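Local coordinates for protein acyl-CoA dehydrogenase FadE3 (Mycobacterium smegmatis, PDB 4IV6) that belongs to the acyl-CoA dehydrogenase family of flavoproteins and holds dihydroflavine-adenine dinucleotide in a four-chain assembly, at residues S133-M138 with R233-M238; S96-L101 with S225-D230. One frame throughout, in Å; residues are numbered along the deposited sequence.

Contact 1 (S133-M138 with R233-M238). With FDA (dihydroflavine-adenine dinucleotide), chain D.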
ATOM      1  N   SER B 133     -26.182   3.595   3.603  1.00 14.96           N
ATOM      2  CA  SER B 133     -25.836   2.174   3.730  1.00 15.42           C
ATOM      3  C   SER B 133     -26.940   1.378   4.404  1.00 15.85           C
ATOM      4  O   SER B 133     -27.304   0.303   3.932  1.00 16.35           O
ATOM      5  CB  SER B 133     -24.524   1.980   4.521  1.00 15.97           C
ATOM      6  OG  SER B 133     -23.467   2.748   3.972  1.00 15.32           O
ATOM      7  N   ASP B 134     -27.417   1.871   5.553  1.00 15.71           N
ATOM      8  CA  ASP B 134     -28.450   1.225   6.330  1.00 16.10           C
ATOM      9  C   ASP B 134     -29.806   1.609   5.795  1.00 15.70           C
ATOM     10  O   ASP B 134     -30.546   2.402   6.405  1.00 15.74           O
ATOM     11  CB  ASP B 134     -28.328   1.657   7.800  1.00 16.42           C
ATOM     12  CG  ASP B 134     -29.222   0.872   8.716  1.00 17.31           C
ATOM     13  OD1 ASP B 134     -29.983   0.005   8.216  1.00 17.92           O
ATOM     14  OD2 ASP B 134     -29.170   1.142   9.949  1.00 17.15           O
ATOM     15  N   LEU B 135     -30.140   1.061   4.644  1.00 15.96           N
ATOM     16  CA  LEU B 135     -31.397   1.407   3.980  1.00 16.20           C
ATOM     17  C   LEU B 135     -32.638   0.857   4.699  1.00 16.70           C
ATOM     18  O   LEU B 135     -33.743   1.434   4.581  1.00 16.00           O
ATOM     19  CB  LEU B 135     -31.357   0.939   2.540  1.00 16.28           C
ATOM     20  CG  LEU B 135     -30.417   1.751   1.642  1.00 16.24           C
ATOM     21  CD1 LEU B 135     -30.404   1.091   0.277  1.00 17.35           C
ATOM     22  CD2 LEU B 135     -30.796   3.237   1.528  1.00 16.07           C
ATOM     23  N   GLN B 136     -32.467  -0.233   5.451  1.00 17.19           N
ATOM     24  CA  GLN B 136     -33.579  -0.787   6.227  1.00 18.68           C
ATOM     25  C   GLN B 136     -34.096   0.220   7.240  1.00 18.40           C
ATOM     26  O   GLN B 136     -35.261   0.172   7.617  1.00 18.52           O
ATOM     27  CB  GLN B 136     -33.157  -2.077   6.972  1.00 21.07           C
ATOM     28  CG  GLN B 136     -34.285  -2.734   7.751  1.00 23.42           C
ATOM     29  CD  GLN B 136     -35.441  -3.103   6.829  1.00 25.24           C
ATOM     30  OE1 GLN B 136     -35.251  -3.883   5.900  1.00 28.02           O
ATOM     31  NE2 GLN B 136     -36.625  -2.513   7.042  1.00 25.99           N
ATOM     32  N   ALA B 137     -33.230   1.134   7.678  1.00 17.60           N
ATOM     33  CA  ALA B 137     -33.619   2.153   8.638  1.00 17.61           C
ATOM     34  C   ALA B 137     -34.279   3.374   7.995  1.00 16.81           C
ATOM     35  O   ALA B 137     -34.566   4.334   8.699  1.00 16.54           O
ATOM     36  CB  ALA B 137     -32.419   2.597   9.449  1.00 17.43           C
ATOM     37  N   MET B 138     -34.536   3.346   6.684  1.00 16.64           N
ATOM     38  CA  MET B 138     -35.065   4.505   5.986  1.00 16.15           C
ATOM     39  C   MET B 138     -36.405   4.952   6.584  1.00 16.72           C
ATOM     40  O   MET B 138     -37.166   4.140   7.128  1.00 17.24           O
ATOM     41  CB  MET B 138     -35.227   4.236   4.497  1.00 16.63           C
ATOM     42  CG  MET B 138     -36.308   3.201   4.120  1.00 17.60           C
ATOM     43  SD  MET B 138     -36.566   3.083   2.329  1.00 18.58           S
ATOM     44  CE  MET B 138     -35.012   2.401   1.795  1.00 18.51           C
ATOM     45  N   ARG B 233     -40.681  -6.194  -2.434  1.00 21.53           N
ATOM     46  CA  ARG B 233     -39.597  -6.790  -3.210  1.00 22.42           C
ATOM     47  C   ARG B 233     -38.507  -5.805  -3.601  1.00 21.48           C
ATOM     48  O   ARG B 233     -37.615  -6.112  -4.440  1.00 20.64           O
ATOM     49  CB  ARG B 233     -40.170  -7.392  -4.475  1.00 25.21           C
ATOM     50  CG  ARG B 233     -41.232  -8.418  -4.163  1.00 27.59           C
ATOM     51  CD  ARG B 233     -41.511  -9.298  -5.334  1.00 32.02           C
ATOM     52  NE  ARG B 233     -42.429 -10.349  -4.919  1.00 35.63           N
ATOM     53  CZ  ARG B 233     -42.633 -11.478  -5.574  1.00 40.52           C
ATOM     54  NH1 ARG B 233     -41.995 -11.736  -6.713  1.00 43.75           N
ATOM     55  NH2 ARG B 233     -43.492 -12.360  -5.083  1.00 44.36           N
ATOM     56  N   GLY B 234     -38.571  -4.630  -2.988  1.00 19.87           N
ATOM     57  CA  GLY B 234     -37.649  -3.563  -3.279  1.00 19.22           C
ATOM     58  C   GLY B 234     -36.181  -3.927  -3.193  1.00 19.04           C
ATOM     59  O   GLY B 234     -35.438  -3.608  -4.102  1.00 18.30           O
ATOM     60  N   PHE B 235     -35.763  -4.587  -2.110  1.00 19.82           N
ATOM     61  CA  PHE B 235     -34.358  -4.978  -1.953  1.00 20.73           C
ATOM     62  C   PHE B 235     -33.914  -5.995  -3.002  1.00 21.14           C
ATOM     63  O   PHE B 235     -32.843  -5.863  -3.584  1.00 20.49           O
ATOM     64  CB  PHE B 235     -34.057  -5.492  -0.531  1.00 22.16           C
ATOM     65  CG  PHE B 235     -33.952  -4.386   0.499  1.00 22.86           C
ATOM     66  CD1 PHE B 235     -33.029  -3.367   0.353  1.00 23.38           C
ATOM     67  CD2 PHE B 235     -34.811  -4.343   1.590  1.00 23.39           C
ATOM     68  CE1 PHE B 235     -32.963  -2.324   1.284  1.00 23.91           C
ATOM     69  CE2 PHE B 235     -34.738  -3.321   2.521  1.00 23.34           C
ATOM     70  CZ  PHE B 235     -33.814  -2.311   2.381  1.00 22.96           C
ATOM     71  N   ALA B 236     -34.748  -6.989  -3.264  1.00 21.19           N
ATOM     72  CA  ALA B 236     -34.434  -7.980  -4.278  1.00 22.31           C
ATOM     73  C   ALA B 236     -34.281  -7.324  -5.642  1.00 22.09           C
ATOM     74  O   ALA B 236     -33.341  -7.619  -6.390  1.00 22.30           O
ATOM     75  CB  ALA B 236     -35.527  -9.043  -4.320  1.00 23.37           C
ATOM     76  N   GLN B 237     -35.202  -6.422  -5.969  1.00 21.48           N
ATOM     77  CA  GLN B 237     -35.155  -5.706  -7.242  1.00 20.89           C
ATOM     78  C   GLN B 237     -33.901  -4.841  -7.329  1.00 20.96           C
ATOM     79  O   GLN B 237     -33.202  -4.899  -8.348  1.00 21.21           O
ATOM     80  CB  GLN B 237     -36.387  -4.838  -7.430  1.00 20.46           C
ATOM     81  CG  GLN B 237     -37.693  -5.620  -7.582  1.00 20.64           C
ATOM     82  CD  GLN B 237     -38.918  -4.739  -7.423  1.00 20.39           C
ATOM     83  OE1 GLN B 237     -38.855  -3.638  -6.879  1.00 18.39           O
ATOM     84  NE2 GLN B 237     -40.044  -5.225  -7.911  1.00 21.53           N
ATOM     85  N   MET B 238     -33.611  -4.078  -6.277  1.00 24.04           N
ATOM     86  CA  MET B 238     -32.402  -3.260  -6.278  0.50 24.48           C
ATOM     87  C   MET B 238     -31.139  -4.111  -6.452  1.00 24.95           C
ATOM     88  O   MET B 238     -30.279  -3.750  -7.235  1.00 25.17           O
ATOM     89  CB  MET B 238     -32.296  -2.393  -5.035  0.50 24.40           C
ATOM     90  CG  MET B 238     -31.358  -1.217  -5.225  0.50 24.13           C
ATOM     91  SD  MET B 238     -31.816  -0.265  -6.691  0.50 23.49           S
ATOM     92  CE  MET B 238     -30.528  -0.704  -7.828  0.50 22.50           C
TER
HETATM   93  PA  FDA D 401     -22.864   5.952   5.882  1.00 14.23           P
HETATM   94  O1A FDA D 401     -23.737   4.754   5.601  1.00 15.33           O
HETATM   95  O2A FDA D 401     -23.276   6.972   6.908  1.00 14.80           O
HETATM   96  O5B FDA D 401     -21.398   5.412   6.235  1.00 14.37           O
HETATM   97  C5B FDA D 401     -20.350   6.262   6.756  1.00 13.47           C
HETATM   98  C4B FDA D 401     -19.060   5.434   6.893  1.00 13.23           C
HETATM   99  O4B FDA D 401     -19.282   4.243   7.672  1.00 12.66           O
HETATM  100  C3B FDA D 401     -18.556   4.933   5.557  1.00 12.76           C
HETATM  101  O3B FDA D 401     -17.122   4.772   5.625  1.00 12.39           O
HETATM  102  C2B FDA D 401     -19.261   3.600   5.432  1.00 12.90           C
HETATM  103  O2B FDA D 401     -18.637   2.679   4.541  1.00 12.76           O
HETATM  104  C1B FDA D 401     -19.131   3.097   6.849  1.00 12.61           C
HETATM  105  N9A FDA D 401     -20.138   2.061   7.207  1.00 13.42           N
HETATM  106  C8A FDA D 401     -21.459   2.279   7.391  1.00 12.79           C
HETATM  107  N7A FDA D 401     -22.074   1.135   7.752  1.00 13.20           N
HETATM  108  C5A FDA D 401     -21.122   0.171   7.786  1.00 13.13           C
HETATM  109  C6A FDA D 401     -21.075  -1.251   8.080  1.00 13.43           C
HETATM  110  N6A FDA D 401     -22.199  -1.887   8.415  1.00 14.22           N
HETATM  111  N1A FDA D 401     -19.904  -1.922   8.006  1.00 13.64           N
HETATM  112  C2A FDA D 401     -18.767  -1.276   7.700  1.00 13.53           C
HETATM  113  N3A FDA D 401     -18.724   0.043   7.407  1.00 12.71           N
HETATM  114  C4A FDA D 401     -19.846   0.791   7.454  1.00 12.82           C
HETATM  115  N1  FDA D 401     -27.689   7.826  -3.624  1.00 15.09           N
HETATM  116  C2  FDA D 401     -28.813   7.609  -4.300  1.00 14.85           C
HETATM  117  O2  FDA D 401     -29.729   6.963  -3.755  1.00 14.29           O
HETATM  118  N3  FDA D 401     -28.993   8.063  -5.553  1.00 15.31           N
HETATM  119  C4  FDA D 401     -28.089   8.778  -6.224  1.00 15.19           C
HETATM  120  O4  FDA D 401     -28.322   9.206  -7.387  1.00 14.92           O
HETATM  121  C4X FDA D 401     -26.800   9.039  -5.553  1.00 14.68           C
HETATM  122  N5  FDA D 401     -25.813   9.773  -6.109  1.00 14.90           N
HETATM  123  C5X FDA D 401     -24.867  10.333  -5.313  1.00 13.83           C
HETATM  124  C6  FDA D 401     -24.093  11.413  -5.752  1.00 13.99           C
HETATM  125  C7  FDA D 401     -23.094  11.968  -4.952  1.00 14.41           C
HETATM  126  C7M FDA D 401     -22.293  13.153  -5.425  1.00 14.88           C
HETATM  127  C8  FDA D 401     -22.839  11.419  -3.679  1.00 14.87           C
HETATM  128  C8M FDA D 401     -21.775  11.942  -2.742  1.00 15.57           C
HETATM  129  C9  FDA D 401     -23.611  10.355  -3.242  1.00 14.53           C
HETATM  130  C9A FDA D 401     -24.636   9.815  -4.035  1.00 14.02           C
HETATM  131  N10 FDA D 401     -25.421   8.756  -3.534  1.00 14.95           N
HETATM  132  C10 FDA D 401     -26.663   8.532  -4.170  1.00 14.81           C
HETATM  133  C1' FDA D 401     -25.380   8.524  -2.086  1.00 15.16           C
HETATM  134  C2' FDA D 401     -24.395   7.402  -1.836  1.00 17.03           C
HETATM  135  O2' FDA D 401     -24.880   6.164  -2.357  1.00 16.09           O
HETATM  136  C3' FDA D 401     -24.147   7.308  -0.330  1.00 18.50           C
HETATM  137  O3' FDA D 401     -23.284   8.380   0.036  1.00 21.52           O
HETATM  138  C4' FDA D 401     -23.514   6.005   0.095  1.00 19.76           C
HETATM  139  O4' FDA D 401     -24.588   5.051   0.142  1.00 21.66           O
HETATM  140  C5' FDA D 401     -22.910   6.092   1.509  1.00 19.48           C
HETATM  141  O5' FDA D 401     -23.882   6.631   2.377  1.00 18.68           O
HETATM  142  P   FDA D 401     -23.590   7.537   3.643  1.00 18.24           P
HETATM  143  O1P FDA D 401     -24.945   7.633   4.315  1.00 17.93           O
HETATM  144  O2P FDA D 401     -22.905   8.787   3.209  1.00 21.26           O
HETATM  145  O3P FDA D 401     -22.539   6.638   4.473  1.00 16.43           O
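The ring of Phe235 meets Leu135 and Gln136 at the seam between the middle beta domain and the C-terminal helical domain of the acyl-CoA dehydrogenase fold. Phe235 sits in the first turn of helix 234-270, two residues after the N-cap residue Arg233. Residues 133-138 belong to the loop between strands 122-125 and 141-145. The ring is presented edge first. Leu135 CB lies near the ring plane at that edge, 3.8 Å from Phe235 CE1. The leucine touches through its CB, which points toward the helix.

Gln136 comes to the same end of the ring by another route. Its CG is anti to the backbone N (chi1 -178°), and a bend at chi2 brings the end of the chain back toward the helix. Gln136 OE1 then lies 3.5 Å from Phe235 CE2, in an oblique position. The two side chains cross at about a right angle, and the amide plane is turned 57° from the ring plane. Between these two partners the ring tip, Phe235 CZ, faces the backbone, 3.9 Å from Gln136 N. Gln136 NE2 makes a weak hydrogen bond to Ala180 O, which may favour this placing of OE1. Met170 of strand 166-172 and Val184 of strand 184-190 also touch the Phe235 side chain.

The start of residues 133-138 reaches dihydroflavine-adenine dinucleotide (FDA). Asp134 centres an inverse gamma turn there, and its OD2 accepts a hydrogen bond from Phe274 N of the second subunit. Ser133 N makes a weak hydrogen bond to FDA O1A, an oxygen of the phosphate on the adenosine side. The serine hydroxyl gives the same oxygen a shorter bond, Ser133 OG to FDA O1A at 2.6 Å.

Contact 2 (S96-L101 with S225-D230)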
ATOM      1  N   SER B  96     -34.021   1.987 -16.350  1.00 17.15           N
ATOM      2  CA  SER B  96     -34.392   1.311 -17.579  1.00 17.52           C
ATOM      3  C   SER B  96     -34.412  -0.197 -17.348  1.00 18.38           C
ATOM      4  O   SER B  96     -35.361  -0.883 -17.707  1.00 18.51           O
ATOM      5  CB  SER B  96     -33.452   1.662 -18.754  1.00 17.85           C
ATOM      6  OG  SER B  96     -33.466   3.039 -19.090  1.00 17.66           O
ATOM      7  N   LYS B  97     -33.366  -0.721 -16.737  1.00 19.20           N
ATOM      8  CA  LYS B  97     -33.293  -2.158 -16.480  1.00 20.29           C
ATOM      9  C   LYS B  97     -34.353  -2.655 -15.504  1.00 19.84           C
ATOM     10  O   LYS B  97     -34.936  -3.718 -15.703  1.00 19.47           O
ATOM     11  CB  LYS B  97     -31.891  -2.503 -15.969  1.00 21.78           C
ATOM     12  CG  LYS B  97     -31.630  -3.988 -15.743  1.00 23.92           C
ATOM     13  CD  LYS B  97     -31.416  -4.730 -17.048  1.00 25.55           C
ATOM     14  CE  LYS B  97     -30.998  -6.167 -16.788  1.00 27.36           C
ATOM     15  NZ  LYS B  97     -30.917  -6.941 -18.061  1.00 28.32           N
ATOM     16  N   LEU B  98     -34.579  -1.925 -14.415  1.00 19.39           N
ATOM     17  CA  LEU B  98     -35.618  -2.309 -13.473  1.00 19.79           C
ATOM     18  C   LEU B  98     -37.010  -2.403 -14.130  1.00 20.06           C
ATOM     19  O   LEU B  98     -37.775  -3.334 -13.851  1.00 19.73           O
ATOM     20  CB  LEU B  98     -35.684  -1.346 -12.298  1.00 19.35           C
ATOM     21  CG  LEU B  98     -34.467  -1.378 -11.389  1.00 19.37           C
ATOM     22  CD1 LEU B  98     -34.640  -0.343 -10.292  1.00 19.06           C
ATOM     23  CD2 LEU B  98     -34.228  -2.768 -10.823  1.00 20.01           C
ATOM     24  N   LEU B  99     -37.322  -1.440 -14.989  1.00 19.50           N
ATOM     25  CA  LEU B  99     -38.569  -1.461 -15.744  1.00 20.30           C
ATOM     26  C   LEU B  99     -38.651  -2.700 -16.629  1.00 20.96           C
ATOM     27  O   LEU B  99     -39.665  -3.388 -16.644  1.00 21.64           O
ATOM     28  CB  LEU B  99     -38.706  -0.202 -16.606  1.00 20.40           C
ATOM     29  CG  LEU B  99     -39.273   1.051 -15.929  1.00 20.80           C
ATOM     30  CD1 LEU B  99     -38.948   2.301 -16.740  1.00 20.94           C
ATOM     31  CD2 LEU B  99     -40.780   0.919 -15.771  1.00 21.71           C
ATOM     32  N   LEU B 100     -37.589  -2.993 -17.365  1.00 20.87           N
ATOM     33  CA  LEU B 100     -37.597  -4.184 -18.198  1.00 21.43           C
ATOM     34  C   LEU B 100     -37.740  -5.452 -17.360  1.00 21.60           C
ATOM     35  O   LEU B 100     -38.509  -6.315 -17.718  1.00 21.82           O
ATOM     36  CB  LEU B 100     -36.348  -4.252 -19.029  1.00 21.85           C
ATOM     37  CG  LEU B 100     -36.374  -3.218 -20.156  1.00 22.23           C
ATOM     38  CD1 LEU B 100     -34.949  -2.959 -20.595  1.00 22.31           C
ATOM     39  CD2 LEU B 100     -37.241  -3.680 -21.318  1.00 22.95           C
ATOM     40  N   LEU B 101     -37.032  -5.541 -16.243  1.00 21.23           N
ATOM     41  CA  LEU B 101     -37.045  -6.778 -15.432  1.00 22.04           C
ATOM     42  C   LEU B 101     -38.347  -7.008 -14.692  1.00 21.93           C
ATOM     43  O   LEU B 101     -38.815  -8.135 -14.608  1.00 22.23           O
ATOM     44  CB  LEU B 101     -35.883  -6.791 -14.412  1.00 22.06           C
ATOM     45  CG  LEU B 101     -34.462  -6.960 -14.981  1.00 22.71           C
ATOM     46  CD1 LEU B 101     -33.431  -6.959 -13.857  1.00 22.84           C
ATOM     47  CD2 LEU B 101     -34.330  -8.231 -15.807  1.00 24.05           C
ATOM     48  N   SER B 225     -48.115   3.156  -9.548  1.00 20.63           N
ATOM     49  CA  SER B 225     -46.700   3.545  -9.551  0.50 19.69           C
ATOM     50  C   SER B 225     -45.783   2.455  -9.004  1.00 19.53           C
ATOM     51  O   SER B 225     -44.572   2.531  -9.187  1.00 18.58           O
ATOM     52  CB  SER B 225     -46.482   4.815  -8.722  0.50 18.85           C
ATOM     53  OG  SER B 225     -46.818   4.579  -7.370  0.50 17.99           O
ATOM     54  N   LEU B 226     -46.351   1.472  -8.307  1.00 19.50           N
ATOM     55  CA  LEU B 226     -45.578   0.378  -7.739  1.00 19.60           C
ATOM     56  C   LEU B 226     -44.822  -0.326  -8.834  1.00 20.06           C
ATOM     57  O   LEU B 226     -45.383  -0.635  -9.882  1.00 21.09           O
ATOM     58  CB  LEU B 226     -46.493  -0.636  -7.023  1.00 19.70           C
ATOM     59  CG  LEU B 226     -45.780  -1.874  -6.467  1.00 19.90           C
ATOM     60  CD1 LEU B 226     -44.744  -1.549  -5.381  1.00 18.96           C
ATOM     61  CD2 LEU B 226     -46.794  -2.877  -5.953  1.00 20.71           C
ATOM     62  N   LEU B 227     -43.538  -0.573  -8.621  1.00 20.14           N
ATOM     63  CA  LEU B 227     -42.757  -1.351  -9.589  1.00 21.09           C
ATOM     64  C   LEU B 227     -43.023  -2.818  -9.323  1.00 22.51           C
ATOM     65  O   LEU B 227     -42.638  -3.340  -8.286  1.00 24.14           O
ATOM     66  CB  LEU B 227     -41.262  -1.053  -9.468  1.00 20.45           C
ATOM     67  CG  LEU B 227     -40.337  -1.876 -10.383  1.00 20.69           C
ATOM     68  CD1 LEU B 227     -40.518  -1.488 -11.847  1.00 21.27           C
ATOM     69  CD2 LEU B 227     -38.897  -1.684  -9.945  1.00 20.21           C
ATOM     70  N   GLY B 228     -43.662  -3.471 -10.270  1.00 25.89           N
ATOM     71  CA  GLY B 228     -44.074  -4.872 -10.159  1.00 27.83           C
ATOM     72  C   GLY B 228     -45.477  -4.983  -9.591  1.00 28.51           C
ATOM     73  O   GLY B 228     -46.115  -3.964  -9.281  1.00 27.92           O
ATOM     74  N   ASP B 229     -45.949  -6.222  -9.442  1.00 29.72           N
ATOM     75  CA  ASP B 229     -47.299  -6.482  -8.950  1.00 30.49           C
ATOM     76  C   ASP B 229     -47.402  -6.540  -7.434  1.00 29.37           C
ATOM     77  O   ASP B 229     -48.484  -6.347  -6.921  1.00 28.38           O
ATOM     78  CB  ASP B 229     -47.842  -7.801  -9.510  1.00 33.67           C
ATOM     79  CG  ASP B 229     -47.965  -7.791 -11.013  1.00 35.18           C
ATOM     80  OD1 ASP B 229     -48.255  -6.736 -11.597  1.00 35.46           O
ATOM     81  OD2 ASP B 229     -47.761  -8.850 -11.609  1.00 39.17           O
ATOM     82  N   ASP B 230     -46.296  -6.810  -6.729  1.00 28.05           N
ATOM     83  CA  ASP B 230     -46.332  -7.068  -5.284  1.00 27.91           C
ATOM     84  C   ASP B 230     -45.422  -6.115  -4.532  1.00 26.32           C
ATOM     85  O   ASP B 230     -44.303  -5.846  -4.969  1.00 25.23           O
ATOM     86  CB  ASP B 230     -45.860  -8.483  -4.972  1.00 30.09           C
ATOM     87  CG  ASP B 230     -46.633  -9.540  -5.729  1.00 31.95           C
ATOM     88  OD1 ASP B 230     -47.806  -9.773  -5.410  1.00 33.08           O
ATOM     89  OD2 ASP B 230     -46.044 -10.119  -6.650  1.00 34.85           O
TER
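Helix 83-102 of the N-terminal helical domain meets the connecting segment that leads from the beta domain into helix 234-270. Leu227 is the one side chain of residues 225-230 that reaches the helix. It points at the helix backbone, and both of its methyls rest against Leu98. Leu227 CD2 touches the base of the Leu98 side chain, with 4.0 Å to Leu98 CB. Leu227 CD1 lies over the backbone, 3.9 Å from Leu98 O. The same methyl is 4.4 Å from Leu99 CA, so it rests on the helix surface where these two residues join. This reach follows from the torsion of Leu227: CG is anti to the backbone N (chi1 177°), which extends the branch outward.

In the acyl-CoA dehydrogenase fold a beta domain is set between two helical domains, and the contact lies where these parts meet. Leu227 pairs by backbone hydrogen bonding with Ile186 of strand 184-190. The connecting segment is therefore tied to the sheet while its leucine packs on helix 83-102.

Leu99 CB starts away from residues 225-230, but the end of its side chain comes nearer. It also packs on Leu188 of the sheet and on Leu112 and Met115 of helix 105-116. Leu98, Leu99 and Leu227 are all buried. Just past Leu227 the chain passes through Gly228 with a positive phi (91°), and the next residue, Asp229, rests its side chain on Thr104.

Overall arrangement
Contacts 1 and 2 lie on the same side of the chain's centre, with their own centres about 15 Å apart. Their segments alternate along the sequence. The start of helix 234-270 links them directly: Gln237 NE2 is 3.2 Å from Leu227 O, a probable hydrogen bond, and Gln237 O packs on Leu98 CD2 at 3.4 Å. Contact 1 ties that helix start to the middle domain, and contact 2 ties the segment before it to the N-terminal domain. Only contact 1 includes a residue of the FDA pocket, Ser133. The side chain of Leu98 in contact 2 is about 11 Å from a bound FDA.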